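Local coordinates for protein Rio2 kinase (Chaetomium thermophilum, PDB 4GYI) that probably phosphorylates serine and threonine side chains as an atypical, magnesium-dependent RIO kinase of pre-40S ribosome maturation, holding ADP beside an aspartyl phosphate, at residues E15-L20 with S54-L58; A61-A65 with R76-G81; Y143-R147 with A335-Q339. One frame throughout, in Å; residues are numbered along the deposited sequence.

Contact 1. Residues E15-L20 with S54-L58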
loop_
_atom_site.group_PDB
_atom_site.type_symbol
_atom_site.label_atom_id
_atom_site.label_comp_id
_atom_site.label_asym_id
_atom_site.label_seq_id
_atom_site.Cartn_x
_atom_site.Cartn_y
_atom_site.Cartn_z
ATOM N N GLU A 15 17.753 20.255 -12.242
ATOM C CA GLU A 15 16.545 20.937 -12.698
ATOM C C GLU A 15 15.614 20.072 -13.566
ATOM O O GLU A 15 14.564 20.533 -13.996
ATOM C CB GLU A 15 16.838 22.304 -13.335
ATOM C CG GLU A 15 16.589 23.478 -12.367
ATOM C CD GLU A 15 15.772 24.618 -12.981
ATOM O OE1 GLU A 15 15.412 25.565 -12.241
ATOM O OE2 GLU A 15 15.488 24.573 -14.199
ATOM N N ASP A 16 15.976 18.821 -13.820
ATOM C CA ASP A 16 14.973 17.907 -14.364
ATOM C C ASP A 16 14.030 17.544 -13.234
ATOM O O ASP A 16 12.806 17.496 -13.407
ATOM C CB ASP A 16 15.597 16.654 -14.957
ATOM C CG ASP A 16 16.244 16.909 -16.295
ATOM O OD1 ASP A 16 15.893 17.922 -16.930
ATOM O OD2 ASP A 16 17.102 16.102 -16.706
ATOM N N TRP A 17 14.613 17.309 -12.065
ATOM C CA TRP A 17 13.835 17.055 -10.861
ATOM C C TRP A 17 12.966 18.245 -10.448
ATOM O O TRP A 17 11.801 18.083 -10.090
ATOM C CB TRP A 17 14.755 16.610 -9.728
ATOM C CG TRP A 17 15.277 15.226 -9.958
ATOM C CD1 TRP A 17 16.544 14.872 -10.305
ATOM C CD2 TRP A 17 14.514 14.015 -9.924
ATOM N NE1 TRP A 17 16.628 13.507 -10.455
ATOM C CE2 TRP A 17 15.395 12.958 -10.220
ATOM C CE3 TRP A 17 13.171 13.720 -9.647
ATOM C CZ2 TRP A 17 14.977 11.624 -10.249
ATOM C CZ3 TRP A 17 12.758 12.396 -9.674
ATOM C CH2 TRP A 17 13.656 11.367 -9.971
ATOM N N ARG A 18 13.534 19.439 -10.525
ATOM C CA ARG A 18 12.841 20.658 -10.133
ATOM C C ARG A 18 11.606 20.928 -11.002
ATOM O O ARG A 18 10.568 21.355 -10.505
ATOM C CB ARG A 18 13.817 21.834 -10.201
ATOM C CG ARG A 18 13.324 23.086 -9.515
ATOM C CD ARG A 18 14.374 24.206 -9.545
ATOM N NE ARG A 18 13.966 25.315 -8.688
ATOM C CZ ARG A 18 14.257 25.394 -7.394
ATOM N NH1 ARG A 18 14.980 24.439 -6.822
ATOM N NH2 ARG A 18 13.838 26.430 -6.674
ATOM N N VAL A 19 11.732 20.678 -12.301
ATOM C CA VAL A 19 10.624 20.834 -13.237
ATOM C C VAL A 19 9.568 19.736 -13.037
ATOM O O VAL A 19 8.364 20.014 -13.029
ATOM C CB VAL A 19 11.135 20.850 -14.698
ATOM C CG1 VAL A 19 9.981 20.848 -15.684
ATOM C CG2 VAL A 19 12.003 22.069 -14.927
ATOM N N LEU A 20 10.023 18.494 -12.870
ATOM C CA LEU A 20 9.127 17.402 -12.537
ATOM C C LEU A 20 8.340 17.745 -11.272
ATOM O O LEU A 20 7.118 17.613 -11.237
ATOM C CB LEU A 20 9.897 16.085 -12.360
ATOM C CG LEU A 20 9.023 14.835 -12.258
ATOM C CD1 LEU A 20 8.114 14.750 -13.485
ATOM C CD2 LEU A 20 9.867 13.526 -12.092
ATOM N N SER A 54 14.415 20.754 -19.897
ATOM C CA SER A 54 13.987 19.743 -18.931
ATOM C C SER A 54 12.609 19.169 -19.278
ATOM O O SER A 54 12.410 17.958 -19.218
ATOM C CB SER A 54 13.976 20.325 -17.515
ATOM O OG SER A 54 15.296 20.470 -17.019
ATOM N N ILE A 55 11.672 20.037 -19.653
ATOM C CA ILE A 55 10.332 19.604 -20.065
ATOM C C ILE A 55 10.368 18.538 -21.165
ATOM O O ILE A 55 9.658 17.528 -21.092
ATOM C CB ILE A 55 9.442 20.800 -20.514
ATOM C CG1 ILE A 55 9.153 21.726 -19.329
ATOM C CG2 ILE A 55 8.133 20.311 -21.131
ATOM C CD1 ILE A 55 8.059 22.753 -19.589
ATOM N N ALA A 56 11.207 18.749 -22.173
ATOM C CA ALA A 56 11.324 17.793 -23.275
ATOM C C ALA A 56 11.953 16.472 -22.819
ATOM O O ALA A 56 11.498 15.383 -23.197
ATOM C CB ALA A 56 12.133 18.399 -24.406
ATOM N N THR A 57 13.019 16.580 -22.029
ATOM C CA THR A 57 13.642 15.424 -21.391
ATOM C C THR A 57 12.592 14.604 -20.640
ATOM O O THR A 57 12.492 13.391 -20.820
ATOM C CB THR A 57 14.723 15.865 -20.381
ATOM O OG1 THR A 57 15.862 16.393 -21.078
ATOM C CG2 THR A 57 15.158 14.690 -19.513
ATOM N N LEU A 58 11.804 15.276 -19.808
ATOM C CA LEU A 58 10.811 14.592 -18.974
ATOM C C LEU A 58 9.706 13.988 -19.816
ATOM O O LEU A 58 9.210 12.904 -19.516
ATOM C CB LEU A 58 10.228 15.545 -17.929
ATOM C CG LEU A 58 11.224 16.065 -16.888
ATOM C CD1 LEU A 58 10.630 17.257 -16.121
ATOM C CD2 LEU A 58 11.658 14.938 -15.933
#

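Contact 2. Residues A61-A65 with R76-G81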
loop_
_atom_site.group_PDB
_atom_site.type_symbol
_atom_site.label_atom_id
_atom_site.label_comp_id
_atom_site.label_asym_id
_atom_site.label_seq_id
_atom_site.Cartn_x
_atom_site.Cartn_y
_atom_site.Cartn_z
ATOM N N ALA A 61 11.085 10.907 -21.657
ATOM C CA ALA A 61 11.167 9.808 -20.693
ATOM C C ALA A 61 9.805 9.381 -20.130
ATOM O O ALA A 61 9.724 8.439 -19.348
ATOM C CB ALA A 61 12.109 10.174 -19.558
ATOM N N GLY A 62 8.739 10.070 -20.512
ATOM C CA GLY A 62 7.406 9.641 -20.123
ATOM C C GLY A 62 7.070 9.902 -18.667
ATOM O O GLY A 62 6.296 9.173 -18.065
ATOM N N LEU A 63 7.662 10.947 -18.104
ATOM C CA LEU A 63 7.421 11.319 -16.718
ATOM C C LEU A 63 6.324 12.381 -16.647
ATOM O O LEU A 63 5.672 12.555 -15.617
ATOM C CB LEU A 63 8.722 11.818 -16.078
ATOM C CG LEU A 63 9.801 10.737 -16.141
ATOM C CD1 LEU A 63 11.136 11.198 -15.557
ATOM C CD2 LEU A 63 9.314 9.475 -15.433
ATOM N N ILE A 64 6.158 13.095 -17.756
ATOM C CA ILE A 64 5.043 14.005 -17.972
ATOM C C ILE A 64 4.526 13.792 -19.385
ATOM O O ILE A 64 5.202 13.181 -20.211
ATOM C CB ILE A 64 5.455 15.475 -17.843
ATOM C CG1 ILE A 64 6.518 15.809 -18.896
ATOM C CG2 ILE A 64 5.954 15.769 -16.447
ATOM C CD1 ILE A 64 6.994 17.244 -18.882
ATOM N N ALA A 65 3.336 14.304 -19.671
ATOM C CA ALA A 65 2.737 14.107 -20.980
ATOM C C ALA A 65 1.999 15.361 -21.458
ATOM O O ALA A 65 1.220 15.951 -20.714
ATOM C CB ALA A 65 1.808 12.918 -20.950
ATOM N N ARG A 76 0.745 17.097 -18.116
ATOM C CA ARG A 76 0.341 16.469 -16.873
ATOM C C ARG A 76 1.411 15.503 -16.424
ATOM O O ARG A 76 2.183 14.985 -17.232
ATOM C CB ARG A 76 -0.981 15.717 -17.032
ATOM C CG ARG A 76 -0.908 14.565 -18.002
ATOM C CD ARG A 76 -2.209 13.777 -18.034
ATOM N NE ARG A 76 -2.130 12.667 -18.978
ATOM C CZ ARG A 76 -1.597 11.486 -18.688
ATOM N NH1 ARG A 76 -1.101 11.264 -17.478
ATOM N NH2 ARG A 76 -1.552 10.537 -19.605
ATOM N N LEU A 77 1.437 15.258 -15.126
ATOM C CA LEU A 77 2.272 14.226 -14.555
ATOM C C LEU A 77 1.734 12.855 -14.985
ATOM O O LEU A 77 0.519 12.656 -15.041
ATOM C CB LEU A 77 2.206 14.372 -13.044
ATOM C CG LEU A 77 3.212 13.694 -12.136
ATOM C CD1 LEU A 77 4.600 14.221 -12.428
ATOM C CD2 LEU A 77 2.798 13.986 -10.696
ATOM N N THR A 78 2.618 11.916 -15.316
ATOM C CA THR A 78 2.167 10.547 -15.543
ATOM C C THR A 78 2.386 9.728 -14.279
ATOM O O THR A 78 2.977 10.209 -13.310
ATOM C CB THR A 78 2.904 9.853 -16.693
ATOM O OG1 THR A 78 4.298 9.739 -16.368
ATOM C CG2 THR A 78 2.718 10.616 -17.990
ATOM N N TYR A 79 1.890 8.501 -14.278
ATOM C CA TYR A 79 2.125 7.606 -13.160
ATOM C C TYR A 79 3.618 7.352 -12.938
ATOM O O TYR A 79 4.093 7.305 -11.790
ATOM C CB TYR A 79 1.382 6.290 -13.385
ATOM C CG TYR A 79 -0.121 6.463 -13.508
ATOM C CD1 TYR A 79 -0.858 6.965 -12.452
ATOM C CD2 TYR A 79 -0.797 6.125 -14.678
ATOM C CE1 TYR A 79 -2.212 7.122 -12.541
ATOM C CE2 TYR A 79 -2.171 6.282 -14.776
ATOM C CZ TYR A 79 -2.875 6.773 -13.692
ATOM O OH TYR A 79 -4.239 6.954 -13.740
ATOM N N GLY A 80 4.357 7.204 -14.036
ATOM C CA GLY A 80 5.795 7.003 -13.958
ATOM C C GLY A 80 6.452 8.192 -13.282
ATOM O O GLY A 80 7.352 8.033 -12.455
ATOM N N GLY A 81 5.987 9.391 -13.625
ATOM C CA GLY A 81 6.504 10.612 -13.021
ATOM C C GLY A 81 6.368 10.649 -11.506
ATOM O O GLY A 81 7.318 11.006 -10.797
#

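Contact 3. Residues Y143-R147 with A335-Q339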
loop_
_atom_site.group_PDB
_atom_site.type_symbol
_atom_site.label_atom_id
_atom_site.label_comp_id
_atom_site.label_asym_id
_atom_site.label_seq_id
_atom_site.Cartn_x
_atom_site.Cartn_y
_atom_site.Cartn_z
ATOM N N TYR A 143 -5.448 2.075 -16.710
ATOM C CA TYR A 143 -6.273 2.559 -15.620
ATOM C C TYR A 143 -7.685 2.821 -16.086
ATOM O O TYR A 143 -7.916 3.332 -17.179
ATOM C CB TYR A 143 -5.650 3.789 -14.960
ATOM C CG TYR A 143 -4.422 3.413 -14.182
ATOM C CD1 TYR A 143 -4.460 3.297 -12.795
ATOM C CD2 TYR A 143 -3.226 3.127 -14.840
ATOM C CE1 TYR A 143 -3.332 2.939 -12.083
ATOM C CE2 TYR A 143 -2.098 2.764 -14.141
ATOM C CZ TYR A 143 -2.149 2.672 -12.763
ATOM O OH TYR A 143 -1.012 2.312 -12.078
ATOM N N LEU A 144 -8.624 2.441 -15.238
ATOM C CA LEU A 144 -10.034 2.599 -15.521
ATOM C C LEU A 144 -10.376 4.068 -15.699
ATOM O O LEU A 144 -10.146 4.882 -14.802
ATOM C CB LEU A 144 -10.838 2.007 -14.366
ATOM C CG LEU A 144 -12.348 2.191 -14.485
ATOM C CD1 LEU A 144 -12.778 1.526 -15.755
ATOM C CD2 LEU A 144 -13.047 1.576 -13.283
ATOM N N ARG A 145 -10.925 4.414 -16.858
ATOM C CA ARG A 145 -11.183 5.817 -17.166
ATOM C C ARG A 145 -12.495 6.409 -16.627
ATOM O O ARG A 145 -13.001 7.368 -17.202
ATOM C CB ARG A 145 -11.079 6.071 -18.676
ATOM C CG ARG A 145 -9.793 6.745 -19.106
ATOM C CD ARG A 145 -8.708 5.753 -19.507
ATOM N NE ARG A 145 -8.728 5.460 -20.937
ATOM C CZ ARG A 145 -7.767 4.805 -21.586
ATOM N NH1 ARG A 145 -6.686 4.380 -20.936
ATOM N NH2 ARG A 145 -7.888 4.575 -22.888
ATOM N N ASN A 146 -13.057 5.860 -15.548
ATOM C CA ASN A 146 -14.162 6.561 -14.895
ATOM C C ASN A 146 -13.624 7.638 -13.956
ATOM O O ASN A 146 -14.386 8.384 -13.357
ATOM C CB ASN A 146 -15.103 5.620 -14.144
ATOM C CG ASN A 146 -14.413 4.891 -13.005
ATOM O OD1 ASN A 146 -13.224 5.084 -12.754
ATOM N ND2 ASN A 146 -15.157 4.049 -12.316
ATOM N N ARG A 147 -12.301 7.683 -13.824
ATOM C CA ARG A 147 -11.631 8.735 -13.067
ATOM C C ARG A 147 -10.447 9.256 -13.858
ATOM O O ARG A 147 -9.869 8.532 -14.656
ATOM C CB ARG A 147 -11.148 8.203 -11.711
ATOM C CG ARG A 147 -12.280 7.838 -10.790
ATOM C CD ARG A 147 -11.765 7.239 -9.534
ATOM N NE ARG A 147 -12.632 6.190 -9.013
ATOM C CZ ARG A 147 -13.198 6.237 -7.823
ATOM N NH1 ARG A 147 -13.021 7.310 -7.063
ATOM N NH2 ARG A 147 -13.934 5.229 -7.390
ATOM N N ALA A 335 -13.240 3.714 -3.376
ATOM C CA ALA A 335 -12.332 3.204 -4.403
ATOM C C ALA A 335 -11.928 1.781 -4.082
ATOM O O ALA A 335 -11.875 0.918 -4.965
ATOM C CB ALA A 335 -11.091 4.079 -4.521
ATOM N N ILE A 336 -11.646 1.541 -2.810
ATOM C CA ILE A 336 -11.258 0.202 -2.360
ATOM C C ILE A 336 -12.360 -0.830 -2.504
ATOM O O ILE A 336 -12.121 -1.936 -2.994
ATOM C CB ILE A 336 -10.721 0.219 -0.926
ATOM C CG1 ILE A 336 -9.256 0.672 -0.946
ATOM C CG2 ILE A 336 -10.828 -1.155 -0.286
ATOM C CD1 ILE A 336 -8.614 0.747 0.433
ATOM N N ARG A 337 -13.568 -0.465 -2.097
ATOM C CA ARG A 337 -14.684 -1.397 -2.137
ATOM C C ARG A 337 -14.918 -1.782 -3.597
ATOM O O ARG A 337 -15.119 -2.952 -3.917
ATOM C CB ARG A 337 -15.925 -0.751 -1.530
ATOM C CG ARG A 337 -16.986 -1.729 -1.052
ATOM C CD ARG A 337 -18.210 -0.997 -0.491
ATOM N NE ARG A 337 -18.745 -0.021 -1.440
ATOM C CZ ARG A 337 -18.857 1.287 -1.203
ATOM N NH1 ARG A 337 -18.487 1.797 -0.032
ATOM N NH2 ARG A 337 -19.346 2.088 -2.141
ATOM N N GLU A 338 -14.842 -0.789 -4.481
ATOM C CA GLU A 338 -14.911 -1.013 -5.923
ATOM C C GLU A 338 -13.835 -1.987 -6.420
ATOM O O GLU A 338 -14.120 -2.842 -7.239
ATOM C CB GLU A 338 -14.805 0.323 -6.667
ATOM C CG GLU A 338 -14.749 0.224 -8.187
ATOM C CD GLU A 338 -14.548 1.588 -8.857
ATOM O OE1 GLU A 338 -14.938 1.740 -10.037
ATOM O OE2 GLU A 338 -14.000 2.506 -8.207
ATOM N N GLN A 339 -12.603 -1.854 -5.938
ATOM C CA GLN A 339 -11.534 -2.772 -6.342
ATOM C C GLN A 339 -11.838 -4.213 -5.947
ATOM O O GLN A 339 -11.739 -5.122 -6.773
ATOM C CB GLN A 339 -10.185 -2.375 -5.731
ATOM C CG GLN A 339 -9.659 -1.021 -6.149
ATOM C CD GLN A 339 -8.810 -1.065 -7.406
ATOM O OE1 GLN A 339 -8.710 -0.071 -8.135
ATOM N NE2 GLN A 339 -8.182 -2.212 -7.662
#

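Contact 1. Residues E15-L20 with S54-L58
S54 OG donates a short hydrogen bond, 2.6 Å, to D16 OD1, meeting that oxygen nearly along its C-O axis. The hydroxyl, S54 OG, also lies 3.1 Å from E15 O, so it sits close to two oxygens of helix 14-26 at once. With CG beside its own backbone N and anti to the carbonyl carbon (chi1 -75°), the carboxylate of D16 swings close to helix 51-60. D16 OD2 accepts from T13 N just ahead of helix 14-26, and T57 CG2 lies 3.7 Å from D16 OD2. With each oxygen bonded by a different partner, the buried carboxylate is probably held against turning. Helices 14-26 and 51-60 are the first and third of the N-terminal winged-helix domain, and their short segments cross at -81° with the axes 9.2 Å apart. Beside this bond the contact turns apolar. V19 reaches out with both methyls: V19 CG1 meets I55 CG1 and, at 3.7 Å, L58 CD1, while CG2 rests on S54 CB. L58 pushes its branched end against the backbone of helix 14-26, L58 CD1 lying 3.5 Å from D16 O and the same distance from L20 N, next to the L20 CB methylene. I64 of the following strand touches L20, I55 and L58.

Contact 2. Residues A61-A65 with R76-G81
T78 OG1 gives its hydrogen to G62 O at 2.7 Å, the donor tilted 31° from the carbonyl plane, and takes one from G81 N at 3.2 Å. The site lies at the root of the wing hairpin in the N-terminal winged-helix domain, where the strand containing R76 and L77 runs into helix 79-92. T78 is the N-cap residue of that helix, and its hydroxyl both caps it and ties it to the turn ending helix 51-60. With OG1 between the backbone N and the carbonyl carbon (chi1 63°), the hydroxyl can reach both partners. A valine in its place would probably leave G62 O and the helix-end G81 N without this shared partner, and loosen the helix start from the turn. L63 O receives T78 N at 3.1 Å, from well above the carbonyl plane, and G81 CA makes a CA-H...O contact with the same oxygen; a side-chain carbon on G81 would collide with it. These carbonyls are flanked on one side by the Schellman motif at G62, whose positive phi turns the chain out of its helix, and on the other by the antiparallel ladder: I64 and L77 form a non-hydrogen-bonded pair facing helices 14-26 and 51-60, and A65 and R76 a hydrogen-bonded pair, with A65 N to R76 O at 2.8 Å and R76 N to A65 O at 2.9 Å. On the face bearing A65 and R76, A65 CB lies over one face of the R76 guanidinium, offset toward its rim, 4.3 Å from R76 CZ.

Contact 3. Residues Y143-R147 with A335-Q339
E338 and R147 reach for each other from opposite directions and meet in a salt bridge, R147 NH2 to E338 OE2 at 2.8 Å. The glutamate stretches straight out from its helix, CG anti to the backbone N (chi1 175°) and the chain extended beyond it, which carries the carboxylate across to the loop. The arginine offers the edge of its guanidinium, and the two flat groups are not coplanar: their planes stand 44° apart, and NH2 meets OE2 on the syn side but somewhat out of the carboxylate plane. One nitrogen meets one oxygen here, rather than the paired two-bond form. The second oxygen turns to N146, which also comes from the opposite direction. N146 ND2 donates to E338 OE1 at 3.3 Å, a longer bond using the syn lone pair, and OE1 lies almost in the plane of the amide even though amide and carboxylate are turned 49° against each other. The loop therefore grips the carboxylate at both oxygens, which probably limits its rotation. Two apolar groups lie alongside: L144 CD2 comes to 3.8 Å from E338 OE1, and A335 CB sits over one face of the R147 guanidinium, out near its end, 4.2 Å from R147 NH2. The contact lies on the surface of the kinase domain, joining the loop between strand 142-143 and helix 149-172 to helix 326-341. W152 NE1 of helix 149-172 hydrogen-bonds to L144 O, and its side chain touches N146 and R147; L155 touches R147 and A335, and G130 bonds to both L144 and Q339.

Contacts 1 and 2 belong to one winged-helix domain and share its core. Helix 51-60 runs directly into strand 64-68, L58 O probably accepts from L63 N, and L20 packs on L77, so the helix pair of contact 1 covers one face of the hairpin in contact 2. Contact 1 is the more deeply buried and mostly apolar around a single side-chain bond; contact 2, partly buried, relies chiefly on backbone groups. Contact 3 lies at the surface, about 30 Å from contact 1 between centres, and works by charge and amide. It touches contact 2 through the stacked rings of Y79 and Y143, where the winged helix meets the kinase domain.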